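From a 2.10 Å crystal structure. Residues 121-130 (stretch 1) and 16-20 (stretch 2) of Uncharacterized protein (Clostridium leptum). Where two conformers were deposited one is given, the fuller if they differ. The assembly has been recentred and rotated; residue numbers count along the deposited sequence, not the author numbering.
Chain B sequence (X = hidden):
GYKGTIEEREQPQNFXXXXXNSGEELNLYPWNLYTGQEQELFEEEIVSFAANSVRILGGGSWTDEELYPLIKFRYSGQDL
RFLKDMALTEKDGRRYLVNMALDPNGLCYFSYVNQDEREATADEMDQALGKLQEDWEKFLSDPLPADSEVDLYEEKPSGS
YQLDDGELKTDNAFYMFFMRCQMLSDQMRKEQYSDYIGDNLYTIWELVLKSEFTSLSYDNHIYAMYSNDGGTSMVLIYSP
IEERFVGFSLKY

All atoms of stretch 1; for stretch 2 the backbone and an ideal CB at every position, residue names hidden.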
# COMPACT_ATOMS: atom_id res chain seq x y z
N THR B 121 -21.82 2.64 -0.03
CA THR B 121 -22.10 1.83 -1.24
C THR B 121 -21.23 2.33 -2.40
O THR B 121 -20.64 3.42 -2.33
CB THR B 121 -23.57 1.96 -1.66
OG1 THR B 121 -23.86 3.34 -1.90
CG2 THR B 121 -24.51 1.45 -0.57
N ALA B 122 -21.17 1.54 -3.46
CA ALA B 122 -20.48 1.94 -4.70
C ALA B 122 -20.98 3.30 -5.23
O ALA B 122 -20.18 4.17 -5.59
CB ALA B 122 -20.67 0.85 -5.76
N ASP B 123 -22.30 3.49 -5.22
CA ASP B 123 -22.88 4.76 -5.67
C ASP B 123 -22.51 5.96 -4.80
O ASP B 123 -22.25 7.04 -5.32
CB ASP B 123 -24.40 4.66 -5.74
CG ASP B 123 -24.88 3.92 -7.00
OD1 ASP B 123 -24.08 3.72 -7.94
OD2 ASP B 123 -26.08 3.55 -7.05
N GLU B 124 -22.47 5.75 -3.49
CA GLU B 124 -22.07 6.81 -2.56
C GLU B 124 -20.62 7.17 -2.77
O GLU B 124 -20.26 8.33 -2.68
CB GLU B 124 -22.30 6.37 -1.11
CG GLU B 124 -23.78 6.33 -0.76
CD GLU B 124 -24.08 5.71 0.60
OE1 GLU B 124 -23.31 4.88 1.09
OE2 GLU B 124 -25.10 6.08 1.19
N MSE B 125 -19.77 6.16 -3.04
CA MSE B 125 -18.36 6.40 -3.31
C MSE B 125 -18.22 7.24 -4.54
O MSE B 125 -17.45 8.19 -4.56
CB MSE B 125 -17.54 5.12 -3.41
CG MSE B 125 -17.30 4.57 -2.02
SE MSE B 125 -15.67 5.39 -1.31
CE MSE B 125 -15.51 3.97 0.03
N ASP B 126 -18.96 6.89 -5.59
CA ASP B 126 -18.88 7.63 -6.84
C ASP B 126 -19.36 9.08 -6.65
O ASP B 126 -18.73 9.99 -7.15
CB ASP B 126 -19.64 6.94 -7.98
CG ASP B 126 -18.91 5.70 -8.50
OD1 ASP B 126 -17.70 5.50 -8.21
OD2 ASP B 126 -19.57 4.91 -9.21
N GLN B 127 -20.49 9.27 -5.97
CA GLN B 127 -20.99 10.61 -5.64
C GLN B 127 -19.97 11.38 -4.83
O GLN B 127 -19.76 12.55 -5.06
CB GLN B 127 -22.28 10.53 -4.82
CG GLN B 127 -23.47 9.97 -5.57
CD GLN B 127 -24.53 9.44 -4.62
OE1 GLN B 127 -24.68 9.93 -3.50
NE2 GLN B 127 -25.26 8.44 -5.06
N ALA B 128 -19.34 10.73 -3.85
CA ALA B 128 -18.32 11.40 -3.01
C ALA B 128 -17.16 11.86 -3.88
O ALA B 128 -16.66 12.97 -3.73
CB ALA B 128 -17.81 10.48 -1.93
N LEU B 129 -16.74 11.01 -4.80
CA LEU B 129 -15.67 11.39 -5.69
C LEU B 129 -16.08 12.59 -6.57
O LEU B 129 -15.29 13.54 -6.78
CB LEU B 129 -15.22 10.23 -6.54
CG LEU B 129 -14.05 10.52 -7.47
CD1 LEU B 129 -12.80 10.83 -6.67
CD2 LEU B 129 -13.79 9.34 -8.40
N GLY B 130 -17.31 12.58 -7.08
CA GLY B 130 -17.85 13.74 -7.78
C GLY B 130 -17.83 15.03 -6.95
O GLY B 130 -17.42 16.07 -7.42
N UNK B 16 -14.61 3.70 -12.75
CA UNK B 16 -13.36 4.47 -12.77
C UNK B 16 -12.63 4.56 -11.40
O UNK B 16 -11.42 4.49 -11.40
CB UNK B 16 -13.66 5.88 -13.27
N UNK B 17 -13.34 4.69 -10.27
CA UNK B 17 -12.66 4.72 -8.97
C UNK B 17 -12.03 3.37 -8.65
O UNK B 17 -12.71 2.36 -8.57
CB UNK B 17 -13.64 5.12 -7.86
N UNK B 18 -10.72 3.36 -8.44
CA UNK B 18 -10.02 2.13 -8.14
C UNK B 18 -10.17 1.70 -6.68
O UNK B 18 -9.82 2.45 -5.76
CB UNK B 18 -8.54 2.29 -8.48
N UNK B 19 -10.61 0.47 -6.43
CA UNK B 19 -10.61 -0.04 -5.05
C UNK B 19 -9.43 -0.96 -4.81
O UNK B 19 -9.18 -1.82 -5.65
CB UNK B 19 -11.91 -0.78 -4.75
N UNK B 20 -8.75 -0.87 -3.68
CA UNK B 20 -7.76 -1.91 -3.33
C UNK B 20 -8.41 -3.20 -2.78
O UNK B 20 -9.42 -3.12 -2.18
CB UNK B 20 -6.78 -1.36 -2.29

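Stretch 1 presents a helix, running from Ala122 past Gly130, to an extended segment of stretch 2. Thr121 caps the helix: Glu124 N donates to Thr121 OG1 at 3.2 Å, while Thr121 N returns a bond to Glu124 OE1 at 2.9 Å. The contact itself falls to Ala122, Met125, Asp126 and Leu129, which recur at the three- and four-residue spacing of one helical side.

Position 16 points its CA-to-CB bond sideways, and no atom of stretch 1 lies within 5.5 Å of the ideal CB. Many side chains would fit such open space, with polar ones natural near the carboxylate of Asp126. The deposited residue is Asn16, poorly ordered, with chi1 in p. Its OD1 approaches Asp126 OD1 only to 4.4 Å, without a hydrogen bond; locally, the backbone N of position 17 makes a weak hydrogen bond to Asn16 OD1 at 2.8 Å.

Position 17 is the most constrained. Its CA lies 7.2 Å from the CA of Asp126, its CB points toward the helix, and the ideal CB sits 4.1 Å from Asp126 OD1 and 4.3 Å from Leu129 CD2. Beyond it lie the hydrocarbon surfaces of Met125 and Leu129. The extended phi/psi of -68/122 admits most residues, but these neighbours favour a medium-sized aliphatic one: leucine, isoleucine, methionine, perhaps valine. The deposited Leu17, chi1 t and chi2 p, divides its branches: CD2 lies 4.1 Å from Met125 CB, and CD1 lies 4.2 Å from Leu129 CD2. It has the largest area covered by stretch 1 of any residue in stretch 2.

Position 18 is out of reach of stretch 1, which therefore places little demand on it. It is Leu18.

At position 19 the CB points sideways and has nothing of stretch 1 within 5.5 Å, so a short side chain would leave the helix untouched. A long one could reach the first turn, where Met125 offers carbon, and Ala122 O and Asp126 OD1 offer acceptors. Methionine, arginine, lysine or an aromatic residue could suit. Tyr19 is deposited, chi1 m. Its ring meets Met125 obliquely, with Tyr19 CZ 4.3 Å and Tyr19 OH 3.2 Å from Met125 CB. The hydroxyl makes no direct hydrogen bond to the helix; instead Tyr19 OH donates to a water at 2.5 Å, and that water donates to Ala122 O at 2.9 Å and to Asp126 OD1 at 2.8 Å. One water thus matches a donor to two acceptors.

Position 20 is again out of reach, so stretch 1 imposes no choice; it is Leu20.

Stretch 2 (16-20) NLLYL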
# COMPACT_ATOMS: atom_id res chain seq x y z
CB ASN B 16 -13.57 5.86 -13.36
CG ASN B 16 -14.79 6.54 -12.82
OD1 ASN B 16 -15.15 6.37 -11.66
ND2 ASN B 16 -15.46 7.32 -13.67
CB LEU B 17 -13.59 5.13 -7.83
CG LEU B 17 -12.92 5.25 -6.46
CD1 LEU B 17 -11.80 6.26 -6.41
CD2 LEU B 17 -13.99 5.60 -5.43
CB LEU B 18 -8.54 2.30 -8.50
CG LEU B 18 -7.70 1.04 -8.25
CD1 LEU B 18 -8.04 -0.02 -9.30
CD2 LEU B 18 -6.23 1.40 -8.26
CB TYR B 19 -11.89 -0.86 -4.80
CG TYR B 19 -13.15 -0.02 -4.74
CD1 TYR B 19 -13.70 0.52 -5.90
CD2 TYR B 19 -13.77 0.26 -3.52
CE1 TYR B 19 -14.85 1.30 -5.85
CE2 TYR B 19 -14.92 1.03 -3.45
CZ TYR B 19 -15.45 1.55 -4.61
OH TYR B 19 -16.59 2.29 -4.55
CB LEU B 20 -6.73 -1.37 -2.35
CG LEU B 20 -5.91 -0.22 -2.86
CD1 LEU B 20 -4.79 0.06 -1.86
CD2 LEU B 20 -5.32 -0.48 -4.22
O HOH W 1 -17.60 3.23 -6.65
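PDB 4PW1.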